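Local coordinates for ribosome inactivating type 1 protein (Iris hollandica, PDB 3MVG) that belongs to the type 1 ribosome-inactivating proteins, single-chain plant proteins that act against ribosomes, at residues A110-A115 against S151-I156; N118-D123 against G193-Q198; L85-A90 against T103-Y108. All coordinates share one frame; numbering follows the deposited sequence. Where two conformers were deposited one is given.

Contact 1. Residues A110-A115 against S151-I156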
ATOM      1  N   ALA A 110       3.368 -26.130  11.491  1.00 13.31           N
ATOM      2  CA  ALA A 110       2.525 -26.698  12.542  1.00 13.21           C
ATOM      3  C   ALA A 110       1.066 -26.277  12.374  1.00 12.85           C
ATOM      4  O   ALA A 110       0.156 -27.102  12.471  1.00 12.68           O
ATOM      5  CB  ALA A 110       3.027 -26.285  13.903  1.00 13.83           C
ATOM      6  N   LEU A 111       0.833 -24.987  12.128  1.00 12.22           N
ATOM      7  CA  LEU A 111      -0.540 -24.496  11.987  1.00 12.03           C
ATOM      8  C   LEU A 111      -1.262 -25.145  10.817  1.00 12.23           C
ATOM      9  O   LEU A 111      -2.420 -25.546  10.945  1.00 12.56           O
ATOM     10  CB  LEU A 111      -0.563 -22.974  11.834  1.00 12.08           C
ATOM     11  CG  LEU A 111      -0.144 -22.154  13.049  1.00 11.89           C
ATOM     12  CD1 LEU A 111       0.098 -20.710  12.621  1.00 12.43           C
ATOM     13  CD2 LEU A 111      -1.195 -22.218  14.144  1.00 13.08           C
ATOM     14  N   GLN A 112      -0.581 -25.235   9.675  1.00 12.64           N
ATOM     15  CA  GLN A 112      -1.180 -25.825   8.476  1.00 13.62           C
ATOM     16  C   GLN A 112      -1.471 -27.316   8.630  1.00 13.98           C
ATOM     17  O   GLN A 112      -2.471 -27.816   8.116  1.00 14.69           O
ATOM     18  CB  GLN A 112      -0.325 -25.539   7.240  1.00 13.38           C
ATOM     19  CG  GLN A 112      -0.410 -24.058   6.872  1.00 13.37           C
ATOM     20  CD  GLN A 112       0.573 -23.592   5.809  1.00 14.92           C
ATOM     21  OE1 GLN A 112       0.393 -22.522   5.243  1.00 15.61           O
ATOM     22  NE2 GLN A 112       1.623 -24.368   5.554  1.00 17.81           N
ATOM     23  N   ASN A 113      -0.603 -28.011   9.355  1.00 14.44           N
ATOM     24  CA  ASN A 113      -0.849 -29.409   9.668  1.00 15.13           C
ATOM     25  C   ASN A 113      -2.122 -29.577  10.496  1.00 14.73           C
ATOM     26  O   ASN A 113      -2.977 -30.403  10.167  1.00 15.15           O
ATOM     27  CB  ASN A 113       0.345 -30.016  10.397  1.00 16.19           C
ATOM     28  CG  ASN A 113       0.122 -31.467  10.765  1.00 18.64           C
ATOM     29  OD1 ASN A 113       0.054 -32.337   9.892  0.80 21.93           O
ATOM     30  ND2 ASN A 113      -0.007 -31.735  12.056  0.90 21.87           N
ATOM     31  N   VAL A 114      -2.261 -28.785  11.555  1.00 14.29           N
ATOM     32  CA  VAL A 114      -3.437 -28.878  12.422  1.00 13.83           C
ATOM     33  C   VAL A 114      -4.716 -28.418  11.699  1.00 14.02           C
ATOM     34  O   VAL A 114      -5.776 -29.025  11.861  1.00 14.25           O
ATOM     35  CB  VAL A 114      -3.210 -28.135  13.764  1.00 13.65           C
ATOM     36  CG1 VAL A 114      -4.462 -28.146  14.628  1.00 13.91           C
ATOM     37  CG2 VAL A 114      -2.053 -28.780  14.522  1.00 14.08           C
ATOM     38  N   ALA A 115      -4.599 -27.366  10.889  0.50 13.61           N
ATOM     39  CA  ALA A 115      -5.739 -26.820  10.148  0.50 13.67           C
ATOM     40  C   ALA A 115      -6.174 -27.710   8.987  0.50 14.21           C
ATOM     41  O   ALA A 115      -7.295 -27.587   8.498  0.50 14.13           O
ATOM     42  CB  ALA A 115      -5.428 -25.418   9.644  0.50 13.51           C
ATOM     43  N   SER A 151      -7.957 -20.428  12.302  1.00 10.08           N
ATOM     44  CA  SER A 151      -8.239 -19.044  12.686  1.00  9.77           C
ATOM     45  C   SER A 151      -6.969 -18.269  12.991  1.00  9.40           C
ATOM     46  O   SER A 151      -6.855 -17.096  12.628  1.00  9.30           O
ATOM     47  CB  SER A 151      -9.210 -18.997  13.861  1.00 10.16           C
ATOM     48  OG  SER A 151     -10.449 -19.595  13.480  1.00 10.77           O
ATOM     49  N   LEU A 152      -6.002 -18.926  13.624  1.00  9.30           N
ATOM     50  CA  LEU A 152      -4.709 -18.304  13.881  1.00  9.67           C
ATOM     51  C   LEU A 152      -3.936 -18.008  12.600  1.00  9.63           C
ATOM     52  O   LEU A 152      -3.274 -16.986  12.506  1.00  9.96           O
ATOM     53  CB  LEU A 152      -3.879 -19.143  14.848  1.00  9.96           C
ATOM     54  CG  LEU A 152      -4.321 -19.070  16.309  1.00 10.16           C
ATOM     55  CD1 LEU A 152      -3.622 -20.150  17.121  1.00 12.33           C
ATOM     56  CD2 LEU A 152      -4.083 -17.690  16.921  1.00 12.10           C
ATOM     57  N   ILE A 153      -4.054 -18.864  11.595  1.00  9.40           N
ATOM     58  CA  ILE A 153      -3.439 -18.583  10.296  1.00 10.05           C
ATOM     59  C   ILE A 153      -3.963 -17.257   9.740  1.00  9.71           C
ATOM     60  O   ILE A 153      -3.193 -16.431   9.239  1.00  9.70           O
ATOM     61  CB  ILE A 153      -3.690 -19.739   9.298  1.00 10.22           C
ATOM     62  CG1 ILE A 153      -2.840 -20.948   9.696  1.00 10.80           C
ATOM     63  CG2 ILE A 153      -3.369 -19.314   7.871  1.00 11.72           C
ATOM     64  CD1 ILE A 153      -3.202 -22.238   8.972  1.00 12.71           C
ATOM     65  N   VAL A 154      -5.280 -17.062   9.819  1.00  9.55           N
ATOM     66  CA  VAL A 154      -5.914 -15.829   9.347  1.00  9.96           C
ATOM     67  C   VAL A 154      -5.429 -14.629  10.170  1.00  9.75           C
ATOM     68  O   VAL A 154      -4.977 -13.621   9.619  1.00  9.57           O
ATOM     69  CB  VAL A 154      -7.461 -15.938   9.391  1.00  9.94           C
ATOM     70  CG1 VAL A 154      -8.122 -14.600   9.071  1.00 10.46           C
ATOM     71  CG2 VAL A 154      -7.950 -17.007   8.413  1.00 11.47           C
ATOM     72  N   LEU A 155      -5.499 -14.745  11.491  1.00  9.47           N
ATOM     73  CA  LEU A 155      -5.170 -13.613  12.370  1.00  9.90           C
ATOM     74  C   LEU A 155      -3.691 -13.247  12.353  1.00  9.60           C
ATOM     75  O   LEU A 155      -3.353 -12.071  12.329  1.00  9.50           O
ATOM     76  CB  LEU A 155      -5.650 -13.873  13.795  1.00 10.85           C
ATOM     77  CG  LEU A 155      -7.171 -13.996  13.907  1.00 11.89           C
ATOM     78  CD1 LEU A 155      -7.589 -14.339  15.324  1.00 15.44           C
ATOM     79  CD2 LEU A 155      -7.912 -12.756  13.398  1.00 15.54           C
ATOM     80  N   ILE A 156      -2.816 -14.251  12.352  1.00  9.26           N
ATOM     81  CA  ILE A 156      -1.386 -14.001  12.254  1.00  9.38           C
ATOM     82  C   ILE A 156      -1.063 -13.230  10.976  1.00  9.43           C
ATOM     83  O   ILE A 156      -0.310 -12.249  11.004  1.00  9.36           O
ATOM     84  CB  ILE A 156      -0.574 -15.305  12.364  1.00  9.28           C
ATOM     85  CG1 ILE A 156      -0.632 -15.825  13.806  1.00 10.73           C
ATOM     86  CG2 ILE A 156       0.872 -15.080  11.905  1.00 10.65           C
ATOM     87  CD1 ILE A 156      -0.215 -17.280  13.978  1.00 11.43           C
TER
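Leu-111 and Ile-153 carry the meeting of helices 108-115 and 146-164, whose local axes approach to 9.9 Å and run largely antiparallel, 141° apart. The two side chains slide past one another in opposite directions, and CB of Leu-111 lies 3.7 Å from CG1 of Ile-153. Beyond this pair the leucine forks. Its CD1 meets CD1 of Ile-156 tip to tip at 3.7 Å, while CD2 rests more lightly on CB of Leu-152, 4.1 Å away, the two leucine side chains crossing at about a right angle. Ile-153 reaches the other helix with its long branch: CG1 stands anti to its own carbonyl carbon (chi1 -72°), and CD1 beyond it touches Leu-111 O and, in the conformer given, the CB of Ala-115. No hydrogen bond links the two segments, so shape and apolar burial alone join them.

The packing slackens on the flank of Gln-112, whose side chain crosses that of Ile-153 at about a right angle, its CG 3.9 Å from Ile-153 CD1; the amide goes elsewhere, OE1 accepting a hydrogen bond from Arg-119. Farther round the helix, Asn-113 is exposed to solvent.

This is helix-helix packing within the ribosome-inactivating protein fold. Phe-104 lies against Leu-111, while Ala-149 and Arg-150, earlier on helix 146-164, touch Ala-115. Ser-151 and Leu-155 pack on helix 126-138, and Ile-156 meets Tyr-72 and Val-73, so helix 146-164 touches helix 108-115, helix 126-138 and strand 72-78.

Contact 2. Residues N118-D123 against G193-Q198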
ATOM      1  N   ASN A 118      -3.344 -25.644   3.668  1.00 17.80           N
ATOM      2  CA  ASN A 118      -2.288 -24.683   3.423  1.00 17.84           C
ATOM      3  C   ASN A 118      -2.891 -23.284   3.326  1.00 17.14           C
ATOM      4  O   ASN A 118      -4.018 -23.118   2.860  1.00 17.05           O
ATOM      5  CB  ASN A 118      -1.553 -25.093   2.150  1.00 19.01           C
ATOM      6  CG  ASN A 118      -0.996 -23.934   1.392  1.00 20.64           C
ATOM      7  OD1 ASN A 118      -0.077 -23.257   1.841  1.00 25.78           O
ATOM      8  ND2 ASN A 118      -1.527 -23.721   0.204  1.00 25.23           N
ATOM      9  N   ARG A 119      -2.150 -22.275   3.773  1.00 16.01           N
ATOM     10  CA  ARG A 119      -2.703 -20.923   3.775  1.00 15.82           C
ATOM     11  C   ARG A 119      -2.925 -20.334   2.376  1.00 15.89           C
ATOM     12  O   ARG A 119      -3.679 -19.371   2.228  1.00 14.75           O
ATOM     13  CB  ARG A 119      -1.912 -19.993   4.691  1.00 15.89           C
ATOM     14  CG  ARG A 119      -0.533 -19.601   4.221  1.00 14.82           C
ATOM     15  CD  ARG A 119       0.223 -19.074   5.415  1.00 13.81           C
ATOM     16  NE  ARG A 119       1.551 -18.542   5.129  1.00 14.78           N
ATOM     17  CZ  ARG A 119       2.652 -19.277   4.989  1.00 14.51           C
ATOM     18  NH1 ARG A 119       3.810 -18.674   4.775  1.00 15.79           N
ATOM     19  NH2 ARG A 119       2.601 -20.601   5.040  1.00 15.84           N
ATOM     20  N   GLU A 120      -2.329 -20.941   1.348  1.00 16.11           N
ATOM     21  CA  GLU A 120      -2.646 -20.583  -0.038  1.00 17.03           C
ATOM     22  C   GLU A 120      -4.123 -20.804  -0.353  1.00 16.69           C
ATOM     23  O   GLU A 120      -4.644 -20.240  -1.313  1.00 17.06           O
ATOM     24  CB  GLU A 120      -1.792 -21.380  -1.036  1.00 18.10           C
ATOM     25  CG  GLU A 120      -0.365 -20.896  -1.186  1.00 20.77           C
ATOM     26  CD  GLU A 120       0.475 -21.761  -2.111  0.50 22.47           C
ATOM     27  OE1 GLU A 120       0.007 -22.098  -3.221  0.50 24.23           O
ATOM     28  OE2 GLU A 120       1.618 -22.086  -1.729  0.50 24.05           O
ATOM     29  N   ASN A 121      -4.787 -21.627   0.459  1.00 16.43           N
ATOM     30  CA  ASN A 121      -6.191 -21.981   0.239  1.00 16.67           C
ATOM     31  C   ASN A 121      -7.162 -21.394   1.269  1.00 16.10           C
ATOM     32  O   ASN A 121      -8.310 -21.829   1.375  1.00 16.99           O
ATOM     33  CB  ASN A 121      -6.334 -23.509   0.151  1.00 17.56           C
ATOM     34  CG  ASN A 121      -5.439 -24.113  -0.920  1.00 19.28           C
ATOM     35  OD1 ASN A 121      -5.351 -23.599  -2.035  1.00 22.26           O
ATOM     36  ND2 ASN A 121      -4.762 -25.200  -0.579  1.00 22.23           N
ATOM     37  N   ILE A 122      -6.697 -20.386   2.006  1.00 14.82           N
ATOM     38  CA  ILE A 122      -7.483 -19.753   3.067  1.00 13.83           C
ATOM     39  C   ILE A 122      -7.721 -18.283   2.734  1.00 13.07           C
ATOM     40  O   ILE A 122      -6.775 -17.506   2.603  1.00 12.52           O
ATOM     41  CB  ILE A 122      -6.790 -19.906   4.442  1.00 13.61           C
ATOM     42  CG1 ILE A 122      -6.762 -21.389   4.849  1.00 13.96           C
ATOM     43  CG2 ILE A 122      -7.473 -19.027   5.505  1.00 14.10           C
ATOM     44  CD1 ILE A 122      -5.913 -21.700   6.077  1.00 14.94           C
ATOM     45  N   ASP A 123      -8.994 -17.914   2.580  1.00 12.69           N
ATOM     46  CA  ASP A 123      -9.381 -16.528   2.267  1.00 12.66           C
ATOM     47  C   ASP A 123      -8.927 -15.563   3.353  1.00 11.47           C
ATOM     48  O   ASP A 123      -9.054 -15.857   4.543  1.00 11.27           O
ATOM     49  CB  ASP A 123     -10.906 -16.384   2.136  1.00 13.37           C
ATOM     50  CG  ASP A 123     -11.463 -16.964   0.849  1.00 15.79           C
ATOM     51  OD1 ASP A 123     -10.703 -17.251  -0.086  1.00 16.68           O
ATOM     52  OD2 ASP A 123     -12.702 -17.108   0.779  0.80 18.09           O
ATOM     53  N   GLY A 193       4.034 -15.415  -3.930  1.00 16.22           N
ATOM     54  CA  GLY A 193       4.802 -14.210  -3.654  1.00 15.73           C
ATOM     55  C   GLY A 193       4.666 -13.742  -2.218  1.00 15.51           C
ATOM     56  O   GLY A 193       5.658 -13.429  -1.569  1.00 15.97           O
ATOM     57  N   ILE A 194       3.433 -13.688  -1.723  0.50 15.34           N
ATOM     58  CA  ILE A 194       3.176 -13.240  -0.356  0.50 15.12           C
ATOM     59  C   ILE A 194       3.777 -14.220   0.638  0.50 14.96           C
ATOM     60  O   ILE A 194       4.380 -13.824   1.632  0.50 14.62           O
ATOM     61  CB  ILE A 194       1.667 -13.107  -0.080  0.50 15.34           C
ATOM     62  CG1 ILE A 194       1.109 -11.855  -0.753  0.50 15.93           C
ATOM     63  CG2 ILE A 194       1.404 -13.062   1.418  0.50 15.93           C
ATOM     64  CD1 ILE A 194      -0.363 -11.633  -0.490  0.50 16.23           C
ATOM     65  N   ILE A 195       3.621 -15.505   0.356  0.50 14.77           N
ATOM     66  CA  ILE A 195       4.154 -16.538   1.230  0.50 14.91           C
ATOM     67  C   ILE A 195       5.683 -16.496   1.320  0.50 14.91           C
ATOM     68  O   ILE A 195       6.253 -16.667   2.399  0.50 14.54           O
ATOM     69  CB  ILE A 195       3.659 -17.929   0.799  0.50 15.04           C
ATOM     70  CG1 ILE A 195       2.154 -18.036   1.043  0.50 15.58           C
ATOM     71  CG2 ILE A 195       4.383 -19.020   1.553  0.50 15.22           C
ATOM     72  CD1 ILE A 195       1.635 -19.439   0.967  0.50 17.05           C
ATOM     73  N   ASP A 196       6.341 -16.252   0.188  1.00 15.19           N
ATOM     74  CA  ASP A 196       7.800 -16.171   0.158  1.00 15.21           C
ATOM     75  C   ASP A 196       8.295 -14.921   0.870  1.00 14.95           C
ATOM     76  O   ASP A 196       9.343 -14.935   1.511  1.00 14.73           O
ATOM     77  CB  ASP A 196       8.336 -16.239  -1.268  1.00 15.65           C
ATOM     78  CG  ASP A 196       9.749 -16.761  -1.323  1.00 15.92           C
ATOM     79  OD1 ASP A 196      10.522 -16.267  -2.159  1.00 17.34           O
ATOM     80  OD2 ASP A 196      10.092 -17.663  -0.521  1.00 17.95           O
ATOM     81  N   LEU A 197       7.519 -13.849   0.784  1.00 14.66           N
ATOM     82  CA  LEU A 197       7.835 -12.647   1.519  1.00 14.51           C
ATOM     83  C   LEU A 197       7.823 -12.930   3.029  1.00 14.07           C
ATOM     84  O   LEU A 197       8.787 -12.632   3.743  1.00 14.24           O
ATOM     85  CB  LEU A 197       6.841 -11.561   1.135  1.00 15.33           C
ATOM     86  CG  LEU A 197       7.160 -10.152   1.593  1.00 14.97           C
ATOM     87  CD1 LEU A 197       8.486  -9.661   1.005  1.00 16.38           C
ATOM     88  CD2 LEU A 197       6.014  -9.242   1.187  1.00 15.92           C
ATOM     89  N   GLN A 198       6.749 -13.566   3.500  1.00 13.38           N
ATOM     90  CA  GLN A 198       6.628 -13.945   4.905  1.00 13.12           C
ATOM     91  C   GLN A 198       7.814 -14.790   5.363  1.00 12.88           C
ATOM     92  O   GLN A 198       8.373 -14.559   6.431  1.00 12.88           O
ATOM     93  CB  GLN A 198       5.326 -14.717   5.154  1.00 12.62           C
ATOM     94  CG  GLN A 198       4.058 -13.914   4.917  1.00 12.16           C
ATOM     95  CD  GLN A 198       2.814 -14.780   4.937  1.00 12.54           C
ATOM     96  OE1 GLN A 198       2.890 -16.003   5.058  1.00 16.13           O
ATOM     97  NE2 GLN A 198       1.661 -14.153   4.819  1.00 13.18           N
TER
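Arg-119 and Gln-198 supply the polar half of this contact, between the loop that follows helix 108-115 and helix 192-199. Two nitrogens of the arginine grip one oxygen: NE donates to Gln-198 OE1 at 2.9 Å and NH1 donates to the same OE1 at 2.8 Å. Both bonds are moderately bent, with N-H...O angles of 145-146°, as expected when neighbouring N-H groups converge on a shared acceptor. OE1 stays close to the guanidinium plane, and the amide of Gln-198 is turned only 12° from it. The arginine chain, extended from CG to NE, carries the guanidinium across to helix 192-199. The other amide atom of the glutamine, NE2, is bonded to Gln-157, which helps to fix the rotation of Gln-198 and thus to present OE1 to the arginine.

The non-polar side of the contact is Ile-195, whose methyls lie against the guanidinium and Glu-120. It reaches toward Arg-119 tip to tip, and its CD1 stands 4.1 Å above the centre of one guanidinium face; CG2 approaches NH1 of Arg-119 to 3.3 Å. Glu-120 crosses the isoleucine at about a right angle, bringing CG to 3.3 Å from Ile-195 CD1. The isoleucine was modelled in two conformers, so its shortest approaches are best read with caution.

Further partners hold the cation. NH2 of Arg-119 is bonded to Gln-112, and a cation-pi interaction links the arginine to Tyr-108.

A glycerol, probably from the crystallisation liquor, lies about 5 Å from the Arg-119 side chain. A buried arginine ringed by Tyr-108 and polar amides beside such a molecule is consistent with the wall of the cleft in the ribosome-inactivating protein fold.

Contact 3. Residues L85-A90 against T103-Y108. Unlike the reference sequence in segment 85-90: Ser-86 (reference Ala). Unlike the reference sequence in segment 103-108: Thr-105 (reference Ile).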
ATOM      1  N   LEU A  85       0.284 -21.155  22.824  1.00 11.82           N
ATOM      2  CA  LEU A  85       0.946 -22.037  21.867  1.00 12.33           C
ATOM      3  C   LEU A  85       1.890 -22.967  22.647  1.00 12.83           C
ATOM      4  O   LEU A  85       2.311 -22.649  23.773  1.00 13.16           O
ATOM      5  CB  LEU A  85       1.670 -21.247  20.771  1.00 12.23           C
ATOM      6  CG  LEU A  85       0.738 -20.471  19.833  1.00 12.35           C
ATOM      7  CD1 LEU A  85       1.547 -19.484  19.004  1.00 15.10           C
ATOM      8  CD2 LEU A  85      -0.072 -21.390  18.925  1.00 13.86           C
ATOM      9  N   SER A  86       2.202 -24.124  22.067  0.50 13.28           N
ATOM     10  CA  SER A  86       2.887 -25.177  22.825  0.50 13.59           C
ATOM     11  C   SER A  86       4.259 -24.762  23.364  0.50 13.91           C
ATOM     12  O   SER A  86       4.690 -25.254  24.411  0.50 14.36           O
ATOM     13  CB  SER A  86       2.999 -26.458  21.999  0.50 13.75           C
ATOM     14  OG  SER A  86       3.934 -26.307  20.946  0.50 12.42           O
ATOM     15  N   ASP A  87       4.921 -23.839  22.666  1.00 14.00           N
ATOM     16  CA  ASP A  87       6.255 -23.386  23.060  1.00 14.39           C
ATOM     17  C   ASP A  87       6.289 -22.134  23.941  1.00 14.49           C
ATOM     18  O   ASP A  87       7.358 -21.698  24.354  1.00 14.81           O
ATOM     19  CB  ASP A  87       7.179 -23.234  21.836  1.00 15.48           C
ATOM     20  CG  ASP A  87       6.588 -22.370  20.714  1.00 17.32           C
ATOM     21  OD1 ASP A  87       5.389 -22.012  20.725  1.00 18.08           O
ATOM     22  OD2 ASP A  87       7.351 -22.074  19.771  1.00 21.41           O
ATOM     23  N   THR A  88       5.125 -21.581  24.264  1.00 13.98           N
ATOM     24  CA  THR A  88       5.072 -20.335  25.023  1.00 14.00           C
ATOM     25  C   THR A  88       5.334 -20.572  26.509  1.00 14.81           C
ATOM     26  O   THR A  88       4.627 -21.344  27.136  1.00 14.93           O
ATOM     27  CB  THR A  88       3.720 -19.652  24.813  1.00 13.83           C
ATOM     28  OG1 THR A  88       3.565 -19.400  23.418  1.00 13.22           O
ATOM     29  CG2 THR A  88       3.634 -18.349  25.584  1.00 13.61           C
ATOM     30  N   PRO A  89       6.352 -19.895  27.078  1.00 15.41           N
ATOM     31  CA  PRO A  89       6.617 -20.083  28.503  1.00 16.06           C
ATOM     32  C   PRO A  89       5.430 -19.685  29.378  1.00 16.49           C
ATOM     33  O   PRO A  89       4.756 -18.677  29.116  1.00 16.20           O
ATOM     34  CB  PRO A  89       7.817 -19.165  28.752  1.00 16.46           C
ATOM     35  CG  PRO A  89       8.520 -19.121  27.438  1.00 16.71           C
ATOM     36  CD  PRO A  89       7.397 -19.077  26.435  1.00 15.79           C
ATOM     37  N   ALA A  90       5.162 -20.507  30.387  1.00 16.73           N
ATOM     38  CA  ALA A  90       4.129 -20.236  31.378  1.00 17.12           C
ATOM     39  C   ALA A  90       4.397 -18.929  32.119  1.00 17.33           C
ATOM     40  O   ALA A  90       5.554 -18.551  32.343  1.00 17.26           O
ATOM     41  CB  ALA A  90       4.042 -21.390  32.366  1.00 17.33           C
ATOM     42  N   THR A 103      -1.531 -27.879  21.476  0.50 12.84           N
ATOM     43  CA  THR A 103      -0.536 -28.912  21.180  0.50 13.31           C
ATOM     44  C   THR A 103       0.428 -28.533  20.053  0.50 13.34           C
ATOM     45  O   THR A 103       1.337 -29.303  19.721  0.50 13.66           O
ATOM     46  CB  THR A 103      -1.204 -30.242  20.791  0.50 13.60           C
ATOM     47  OG1 THR A 103      -1.811 -30.109  19.502  0.50 13.93           O
ATOM     48  CG2 THR A 103      -2.246 -30.651  21.824  0.50 14.03           C
ATOM     49  N   PHE A 104       0.233 -27.353  19.468  1.00 13.35           N
ATOM     50  CA  PHE A 104       1.050 -26.896  18.342  1.00 13.51           C
ATOM     51  C   PHE A 104       1.725 -25.556  18.597  1.00 13.46           C
ATOM     52  O   PHE A 104       1.268 -24.754  19.421  1.00 13.52           O
ATOM     53  CB  PHE A 104       0.187 -26.794  17.075  1.00 13.40           C
ATOM     54  CG  PHE A 104      -1.065 -25.959  17.250  1.00 12.95           C
ATOM     55  CD1 PHE A 104      -2.247 -26.543  17.699  1.00 12.93           C
ATOM     56  CD2 PHE A 104      -1.056 -24.588  16.978  1.00 13.07           C
ATOM     57  CE1 PHE A 104      -3.407 -25.776  17.873  1.00 12.37           C
ATOM     58  CE2 PHE A 104      -2.208 -23.818  17.144  1.00 12.52           C
ATOM     59  CZ  PHE A 104      -3.389 -24.414  17.592  1.00 12.69           C
ATOM     60  N   THR A 105       2.824 -25.332  17.882  1.00 13.48           N
ATOM     61  CA  THR A 105       3.481 -24.036  17.876  1.00 13.64           C
ATOM     62  C   THR A 105       2.829 -23.136  16.822  1.00 13.35           C
ATOM     63  O   THR A 105       1.910 -23.542  16.104  1.00 13.30           O
ATOM     64  CB  THR A 105       4.976 -24.163  17.513  1.00 13.81           C
ATOM     65  OG1 THR A 105       5.088 -24.520  16.129  1.00 15.00           O
ATOM     66  CG2 THR A 105       5.704 -25.191  18.390  1.00 14.82           C
ATOM     67  N   GLY A 106       3.342 -21.912  16.733  1.00 13.16           N
ATOM     68  CA  GLY A 106       2.864 -20.933  15.773  1.00 12.88           C
ATOM     69  C   GLY A 106       3.536 -20.971  14.413  1.00 12.56           C
ATOM     70  O   GLY A 106       3.271 -20.107  13.583  1.00 12.68           O
ATOM     71  N   SER A 107       4.396 -21.956  14.153  1.00 12.83           N
ATOM     72  CA  SER A 107       4.983 -22.051  12.814  1.00 13.07           C
ATOM     73  C   SER A 107       3.884 -22.352  11.801  1.00 12.81           C
ATOM     74  O   SER A 107       2.904 -23.022  12.127  1.00 12.30           O
ATOM     75  CB  SER A 107       6.079 -23.115  12.749  1.00 13.48           C
ATOM     76  OG  SER A 107       5.510 -24.407  12.711  1.00 15.53           O
ATOM     77  N   TYR A 108       4.028 -21.863  10.574  1.00 12.73           N
ATOM     78  CA  TYR A 108       3.032 -22.184   9.561  1.00 12.80           C
ATOM     79  C   TYR A 108       2.970 -23.683   9.279  1.00 13.06           C
ATOM     80  O   TYR A 108       1.905 -24.204   8.988  1.00 13.11           O
ATOM     81  CB  TYR A 108       3.243 -21.396   8.269  1.00 12.77           C
ATOM     82  CG  TYR A 108       2.909 -19.933   8.416  1.00 12.65           C
ATOM     83  CD1 TYR A 108       1.621 -19.528   8.764  1.00 12.38           C
ATOM     84  CD2 TYR A 108       3.873 -18.954   8.210  1.00 12.94           C
ATOM     85  CE1 TYR A 108       1.299 -18.186   8.910  1.00 13.51           C
ATOM     86  CE2 TYR A 108       3.559 -17.599   8.350  1.00 13.32           C
ATOM     87  CZ  TYR A 108       2.269 -17.236   8.695  1.00 12.60           C
ATOM     88  OH  TYR A 108       1.957 -15.908   8.842  1.00 13.50           O
TER
HETATM   89  O   HOH W   1       4.308 -28.662  19.454  1.00 24.66           O
HETATM   90  O   HOH W   2       5.465 -20.578  18.097  1.00 20.33           O
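Ser-86 and Phe-104 make the direct hydrogen bond between these loops: Ser-86 N donates to Phe-104 O at 2.9 Å, nearly straight at 170°, with the donor well above the carbonyl plane. Beside it, Leu-85 CD2 lies 3.7 Å from Phe-104 CE2, the two side chains meeting obliquely, while Leu-85 CD1 packs on Gly-106 CA at 3.8 Å. On the more exposed side, Thr-105 CG2 touches Ser-86 OG in the conformer given and lies 3.8 Å from Asp-87 CG; threonine and aspartate cross at about a right angle.

Two waters extend this shell. One is hydrogen-bonded to Ser-86 OG, again in the conformer given, and donates to Thr-103 O. The other donates to Asp-87 OD2 at 2.9 Å and accepts from Gly-106 N, bridging a side chain to the opposite backbone.

The first loop holds a type I beta turn from Leu-85 to Thr-88, just after strand 81-84, closed by Thr-88 N donating to Leu-85 O at 3.0 Å. Asp-87 CG lies between its backbone N and carbonyl carbon (chi1 52°), and the carboxylate beyond it faces Thr-105. The second loop leads into helix 108-115, where Ser-107 is the N-cap, its OG accepting from Ala-110 N.

Farther out, Leu-85 is backbone-bonded to Val-74, and Thr-88 OG1 is bonded to the carbonyl of the same valine. The Phe-104 ring packs against Val-148 and Leu-152 of helix 146-164, and Gly-106 O is hydrogen-bonded to Tyr-72 OH.

Overall arrangement
From the N terminus, contact 3 comes first: it closes the short excursion between 85-90 and 103-108, at the edge of the mixed sheet. Helix 108-115 follows directly, and contact 1 joins it to helix 146-164 across 35 intervening residues, about half of them helical. Contact 2 opens at 118-123, inside the span of contact 1, and closes only at 193-198, so these two cross, whereas contact 3 precedes both in series. Contacts 1 and 3 share a hydrophobic boundary at Phe-104 and Leu-111. Contacts 2 and 3 have centres about 20 Å apart yet touch through Tyr-108. Together they link the sheet edge, helices 108-115 and 146-164, and helix 192-199.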